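Local coordinates for ribose 5-phosphate isomerase, putative (Trypanosoma brucei brucei, PDB 6FXS), which probably interconverts ribose 5-phosphate and ribulose 5-phosphate, as expected of an RpiB-type isomerase, at residues B[23-37]-B[50-64]. Numbering follows the deposited sequence.
Sequences RKVAIGADHIGFPIH and EFEPVYIGPHSLERV. With SO4 (sulfate ion), chain E.
Sulfate O4 is gripped by both NE and NH2 of Arg63, at whose guanidinium edge it lies, while His31 NE2 reaches across to O2 of the same ion in a nearly straight bond (2.7 Å, 170°). The ion probably comes from the crystallisation liquor; residues of another chain also hydrogen-bond it. Arg63 CA sits over one face of the His31 imidazole, a CH-pi contact 3.8 Å from the ring centroid. A water bridges the same two loops, donating to Asp30 OD2 and Val64 O, and Asp30 OD1 closes an Asx motif with Gly33 N.

Nearer the strands, Tyr55 and His37 form an offset stack, centroids 4.2 Å apart and planes 11° from parallel. Each ring is held: Tyr55 OH donates to Pro58 O at 2.7 Å, and His37 ND1 to Phe34 O on a lone pair. With CG anti to the backbone N (chi1 177°), the Phe34 ring reaches the 58-61 loop, Ser60 O over one face and Pro58 O at the edge.

Strands 23-29 and 51-55 pair in parallel through bonds such as Ile56 N to Ile27 O (2.8 Å). Ile27 CD1 meets Pro53 CB on the sheet face packed by Ile40 and Val41 of helix 37-46, within the beta-alpha-beta crossover of a Rossmann-like sheet with loops gathered at its C-terminal edge.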
loop_
_atom_site.group_PDB
_atom_site.type_symbol
_atom_site.label_atom_id
_atom_site.label_comp_id
_atom_site.label_asym_id
_atom_site.label_seq_id
_atom_site.Cartn_x
_atom_site.Cartn_y
_atom_site.Cartn_z
ATOM N N ARG B 23 -18.773 -14.005 18.938
ATOM C CA ARG B 23 -18.270 -14.407 17.647
ATOM C C ARG B 23 -16.898 -15.029 17.905
ATOM O O ARG B 23 -16.005 -14.345 18.424
ATOM C CB ARG B 23 -18.214 -13.210 16.701
ATOM C CG ARG B 23 -19.405 -12.235 16.779
ATOM C CD ARG B 23 -20.703 -12.602 16.039
ATOM N NE ARG B 23 -20.578 -13.295 14.744
ATOM C CZ ARG B 23 -19.841 -12.905 13.687
ATOM N NH1 ARG B 23 -19.059 -11.815 13.714
ATOM N NH2 ARG B 23 -19.852 -13.653 12.573
ATOM N N LYS B 24 -16.732 -16.315 17.551
ATOM C CA LYS B 24 -15.449 -16.968 17.675
ATOM C C LYS B 24 -14.586 -16.683 16.427
ATOM O O LYS B 24 -15.036 -16.909 15.318
ATOM C CB LYS B 24 -15.565 -18.488 17.718
ATOM C CG LYS B 24 -16.310 -19.053 18.892
ATOM C CD LYS B 24 -15.806 -20.465 19.183
ATOM C CE LYS B 24 -16.935 -21.349 19.659
ATOM N NZ LYS B 24 -16.448 -22.407 20.600
ATOM N N VAL B 25 -13.344 -16.322 16.661
ATOM C CA VAL B 25 -12.415 -15.880 15.628
ATOM C C VAL B 25 -11.266 -16.814 15.678
ATOM O O VAL B 25 -10.473 -16.744 16.595
ATOM C CB VAL B 25 -11.986 -14.422 15.876
ATOM C CG1 VAL B 25 -11.010 -13.982 14.813
ATOM C CG2 VAL B 25 -13.165 -13.482 16.004
ATOM N N ALA B 26 -11.222 -17.790 14.780
ATOM C CA ALA B 26 -10.120 -18.711 14.738
ATOM C C ALA B 26 -8.937 -17.986 14.066
ATOM O O ALA B 26 -9.128 -17.320 13.019
ATOM C CB ALA B 26 -10.497 -19.972 13.958
ATOM N N ILE B 27 -7.753 -18.101 14.669
ATOM C CA ILE B 27 -6.543 -17.440 14.231
ATOM C C ILE B 27 -5.456 -18.497 13.983
ATOM O O ILE B 27 -5.207 -19.413 14.827
ATOM C CB ILE B 27 -6.024 -16.424 15.250
ATOM C CG1 ILE B 27 -7.092 -15.456 15.635
ATOM C CG2 ILE B 27 -4.825 -15.682 14.720
ATOM C CD1 ILE B 27 -6.792 -14.723 16.926
ATOM N N GLY B 28 -4.847 -18.430 12.802
ATOM C CA GLY B 28 -3.766 -19.312 12.415
ATOM C C GLY B 28 -2.622 -18.534 11.823
ATOM O O GLY B 28 -2.828 -17.434 11.224
ATOM N N ALA B 29 -1.420 -19.093 11.954
ATOM C CA ALA B 29 -0.248 -18.527 11.354
ATOM C C ALA B 29 0.650 -19.573 10.739
ATOM O O ALA B 29 0.331 -20.768 10.721
ATOM C CB ALA B 29 0.504 -17.651 12.339
ATOM N N ASP B 30 1.780 -19.127 10.191
ATOM C CA ASP B 30 2.920 -20.040 10.060
ATOM C C ASP B 30 4.037 -19.518 10.932
ATOM O O ASP B 30 3.840 -18.645 11.781
ATOM C CB ASP B 30 3.266 -20.299 8.595
ATOM C CG ASP B 30 3.894 -19.071 7.870
ATOM O OD1 ASP B 30 4.036 -17.985 8.429
ATOM O OD2 ASP B 30 4.284 -19.283 6.709
ATOM N N HIS B 31 5.233 -20.035 10.732
ATOM C CA HIS B 31 6.382 -19.535 11.506
ATOM C C HIS B 31 6.775 -18.104 11.292
ATOM O O HIS B 31 7.374 -17.483 12.172
ATOM C CB HIS B 31 7.595 -20.445 11.291
ATOM C CG HIS B 31 8.002 -20.593 9.873
ATOM N ND1 HIS B 31 7.342 -21.419 8.974
ATOM C CD2 HIS B 31 9.055 -20.081 9.216
ATOM C CE1 HIS B 31 7.969 -21.381 7.824
ATOM N NE2 HIS B 31 8.982 -20.538 7.930
ATOM N N ILE B 32 6.458 -17.604 10.101
ATOM C CA ILE B 32 6.715 -16.219 9.744
ATOM C C ILE B 32 5.735 -15.295 10.484
ATOM O O ILE B 32 6.114 -14.218 10.960
ATOM C CB ILE B 32 6.715 -16.037 8.175
ATOM C CG1 ILE B 32 7.782 -16.944 7.504
ATOM C CG2 ILE B 32 6.944 -14.583 7.765
ATOM C CD1 ILE B 32 9.209 -16.749 8.038
ATOM N N GLY B 33 4.447 -15.662 10.515
ATOM C CA GLY B 33 3.463 -14.920 11.303
ATOM C C GLY B 33 3.518 -15.157 12.816
ATOM O O GLY B 33 3.217 -14.253 13.612
ATOM N N PHE B 34 3.971 -16.342 13.227
ATOM C CA PHE B 34 4.141 -16.626 14.689
ATOM C C PHE B 34 4.643 -15.458 15.531
ATOM O O PHE B 34 4.038 -15.145 16.550
ATOM C CB PHE B 34 5.004 -17.897 14.965
ATOM C CG PHE B 34 5.233 -18.148 16.420
ATOM C CD1 PHE B 34 4.211 -18.694 17.208
ATOM C CD2 PHE B 34 6.451 -17.841 17.019
ATOM C CE1 PHE B 34 4.392 -18.908 18.593
ATOM C CE2 PHE B 34 6.654 -18.104 18.389
ATOM C CZ PHE B 34 5.616 -18.604 19.174
ATOM N N PRO B 35 5.752 -14.803 15.167
ATOM C CA PRO B 35 6.213 -13.777 16.146
ATOM C C PRO B 35 5.238 -12.662 16.441
ATOM O O PRO B 35 5.430 -12.007 17.427
ATOM C CB PRO B 35 7.469 -13.194 15.500
ATOM C CG PRO B 35 7.938 -14.285 14.616
ATOM C CD PRO B 35 6.718 -14.983 14.083
ATOM N N ILE B 36 4.168 -12.435 15.636
ATOM C CA ILE B 36 3.273 -11.338 15.983
ATOM C C ILE B 36 1.895 -11.811 16.445
ATOM O O ILE B 36 1.006 -10.973 16.571
ATOM C CB ILE B 36 3.138 -10.294 14.802
ATOM C CG1 ILE B 36 2.534 -10.953 13.555
ATOM C CG2 ILE B 36 4.498 -9.568 14.579
ATOM C CD1 ILE B 36 1.853 -10.002 12.598
ATOM N N HIS B 37 1.711 -13.133 16.642
ATOM C CA HIS B 37 0.398 -13.685 16.873
ATOM C C HIS B 37 -0.249 -13.166 18.138
ATOM O O HIS B 37 -1.488 -12.985 18.178
ATOM C CB HIS B 37 0.368 -15.208 16.848
ATOM C CG HIS B 37 0.820 -15.837 18.132
ATOM N ND1 HIS B 37 2.156 -16.069 18.411
ATOM C CD2 HIS B 37 0.120 -16.206 19.232
ATOM C CE1 HIS B 37 2.248 -16.583 19.625
ATOM N NE2 HIS B 37 1.029 -16.685 20.138
ATOM N N GLU B 50 -17.692 -8.854 22.210
ATOM C CA GLU B 50 -18.255 -10.081 21.615
ATOM C C GLU B 50 -17.226 -11.063 20.949
ATOM O O GLU B 50 -17.550 -12.245 20.746
ATOM C CB GLU B 50 -19.379 -9.716 20.628
ATOM C CG GLU B 50 -18.971 -9.132 19.271
ATOM C CD GLU B 50 -18.803 -7.628 19.269
ATOM O OE1 GLU B 50 -18.249 -7.039 20.239
ATOM O OE2 GLU B 50 -19.271 -7.019 18.293
ATOM N N PHE B 51 -16.009 -10.597 20.620
ATOM C CA PHE B 51 -15.031 -11.433 19.891
ATOM C C PHE B 51 -14.197 -12.285 20.785
ATOM O O PHE B 51 -13.506 -11.804 21.661
ATOM C CB PHE B 51 -14.141 -10.580 18.929
ATOM C CG PHE B 51 -14.960 -9.819 17.951
ATOM C CD1 PHE B 51 -15.633 -10.491 16.975
ATOM C CD2 PHE B 51 -15.128 -8.468 18.057
ATOM C CE1 PHE B 51 -16.507 -9.834 16.117
ATOM C CE2 PHE B 51 -15.951 -7.759 17.175
ATOM C CZ PHE B 51 -16.671 -8.457 16.216
ATOM N N GLU B 52 -14.210 -13.582 20.516
ATOM C CA GLU B 52 -13.385 -14.516 21.277
ATOM C C GLU B 52 -12.332 -15.126 20.367
ATOM O O GLU B 52 -12.640 -15.980 19.515
ATOM C CB GLU B 52 -14.240 -15.629 21.918
ATOM C CG GLU B 52 -13.485 -16.590 22.874
ATOM C CD GLU B 52 -12.874 -15.947 24.156
ATOM O OE1 GLU B 52 -13.561 -15.077 24.759
ATOM O OE2 GLU B 52 -11.708 -16.312 24.591
ATOM N N PRO B 53 -11.064 -14.721 20.542
ATOM C CA PRO B 53 -10.023 -15.317 19.725
ATOM C C PRO B 53 -9.735 -16.743 20.080
ATOM O O PRO B 53 -9.579 -17.044 21.264
ATOM C CB PRO B 53 -8.797 -14.445 20.042
ATOM C CG PRO B 53 -9.051 -13.860 21.398
ATOM C CD PRO B 53 -10.530 -13.783 21.551
ATOM N N VAL B 54 -9.582 -17.603 19.078
ATOM C CA VAL B 54 -9.132 -18.944 19.282
ATOM C C VAL B 54 -7.886 -19.162 18.418
ATOM O O VAL B 54 -7.990 -19.508 17.196
ATOM C CB VAL B 54 -10.252 -19.952 18.873
ATOM C CG1 VAL B 54 -9.864 -21.351 19.220
ATOM C CG2 VAL B 54 -11.629 -19.575 19.440
ATOM N N TYR B 55 -6.708 -18.962 18.999
ATOM C CA TYR B 55 -5.435 -19.170 18.268
ATOM C C TYR B 55 -5.097 -20.651 18.160
ATOM O O TYR B 55 -4.900 -21.277 19.195
ATOM C CB TYR B 55 -4.276 -18.440 18.958
ATOM C CG TYR B 55 -2.954 -18.574 18.198
ATOM C CD1 TYR B 55 -2.835 -18.058 16.887
ATOM C CD2 TYR B 55 -1.804 -19.142 18.796
ATOM C CE1 TYR B 55 -1.662 -18.167 16.168
ATOM C CE2 TYR B 55 -0.628 -19.265 18.094
ATOM C CZ TYR B 55 -0.546 -18.744 16.767
ATOM O OH TYR B 55 0.593 -18.856 16.002
ATOM N N ILE B 56 -5.005 -21.208 16.949
ATOM C CA ILE B 56 -4.866 -22.618 16.768
ATOM C C ILE B 56 -3.452 -23.033 16.404
ATOM O O ILE B 56 -3.242 -24.185 16.072
ATOM C CB ILE B 56 -5.871 -23.273 15.756
ATOM C CG1 ILE B 56 -5.815 -22.646 14.362
ATOM C CG2 ILE B 56 -7.318 -23.260 16.263
ATOM C CD1 ILE B 56 -4.559 -22.832 13.582
ATOM N N GLY B 57 -2.504 -22.112 16.416
ATOM C CA GLY B 57 -1.088 -22.473 16.230
ATOM C C GLY B 57 -0.460 -21.787 14.991
ATOM O O GLY B 57 -1.192 -21.062 14.265
ATOM N N PRO B 58 0.858 -21.945 14.764
ATOM C CA PRO B 58 1.733 -22.747 15.628
ATOM C C PRO B 58 2.114 -22.081 16.950
ATOM O O PRO B 58 1.943 -20.857 17.191
ATOM C CB PRO B 58 2.968 -23.008 14.746
ATOM C CG PRO B 58 3.058 -21.755 13.874
ATOM C CD PRO B 58 1.667 -21.179 13.772
ATOM N N HIS B 59 2.613 -22.915 17.873
ATOM C CA HIS B 59 2.876 -22.405 19.196
ATOM C C HIS B 59 4.353 -22.211 19.456
ATOM O O HIS B 59 4.734 -21.882 20.597
ATOM C CB HIS B 59 2.214 -23.321 20.189
ATOM C CG HIS B 59 0.759 -23.497 19.938
ATOM N ND1 HIS B 59 -0.166 -22.503 20.171
ATOM C CD2 HIS B 59 0.057 -24.567 19.497
ATOM C CE1 HIS B 59 -1.369 -22.954 19.895
ATOM N NE2 HIS B 59 -1.264 -24.193 19.477
ATOM N N SER B 60 5.178 -22.408 18.420
ATOM C CA SER B 60 6.628 -22.141 18.505
ATOM C C SER B 60 7.171 -21.550 17.180
ATOM O O SER B 60 6.413 -21.415 16.192
ATOM C CB SER B 60 7.392 -23.426 18.883
ATOM O OG SER B 60 7.687 -24.175 17.743
ATOM N N LEU B 61 8.466 -21.184 17.207
ATOM C CA LEU B 61 9.229 -20.722 16.024
ATOM C C LEU B 61 9.601 -21.799 15.022
ATOM O O LEU B 61 10.113 -21.460 13.979
ATOM C CB LEU B 61 10.504 -19.974 16.424
ATOM C CG LEU B 61 10.371 -18.468 16.636
ATOM C CD1 LEU B 61 11.707 -17.942 17.132
ATOM C CD2 LEU B 61 9.926 -17.743 15.352
ATOM N N GLU B 62 9.329 -23.073 15.294
ATOM C CA GLU B 62 9.567 -24.142 14.313
ATOM C C GLU B 62 8.942 -23.884 12.909
ATOM O O GLU B 62 7.804 -23.488 12.816
ATOM C CB GLU B 62 9.030 -25.508 14.802
ATOM C CG GLU B 62 10.061 -26.418 15.478
ATOM C CD GLU B 62 11.250 -26.832 14.583
ATOM O OE1 GLU B 62 11.142 -26.858 13.319
ATOM O OE2 GLU B 62 12.324 -27.129 15.156
ATOM N N ARG B 63 9.667 -24.251 11.852
ATOM C CA ARG B 63 9.210 -24.059 10.474
ATOM C C ARG B 63 8.060 -24.984 10.204
ATOM O O ARG B 63 8.126 -26.155 10.502
ATOM C CB ARG B 63 10.344 -24.295 9.473
ATOM C CG ARG B 63 11.487 -23.271 9.667
ATOM C CD ARG B 63 12.704 -23.454 8.749
ATOM N NE ARG B 63 12.269 -23.712 7.371
ATOM C CZ ARG B 63 12.458 -24.835 6.685
ATOM N NH1 ARG B 63 13.150 -25.852 7.195
ATOM N NH2 ARG B 63 11.978 -24.936 5.449
ATOM N N VAL B 64 6.963 -24.457 9.689
ATOM C CA VAL B 64 5.786 -25.250 9.437
ATOM C C VAL B 64 5.271 -24.820 8.061
ATOM O O VAL B 64 5.831 -23.911 7.430
ATOM C CB VAL B 64 4.704 -25.066 10.540
ATOM C CG1 VAL B 64 5.185 -25.577 11.958
ATOM C CG2 VAL B 64 4.275 -23.597 10.582
HETATM S S SO4 E . 10.787 -20.874 4.962
HETATM O O1 SO4 E . 12.237 -20.889 4.622
HETATM O O2 SO4 E . 10.410 -19.676 5.781
HETATM O O3 SO4 E . 10.001 -20.880 3.737
HETATM O O4 SO4 E . 10.485 -22.174 5.677
HETATM O O HOH W 1 4.831 -22.043 5.779
#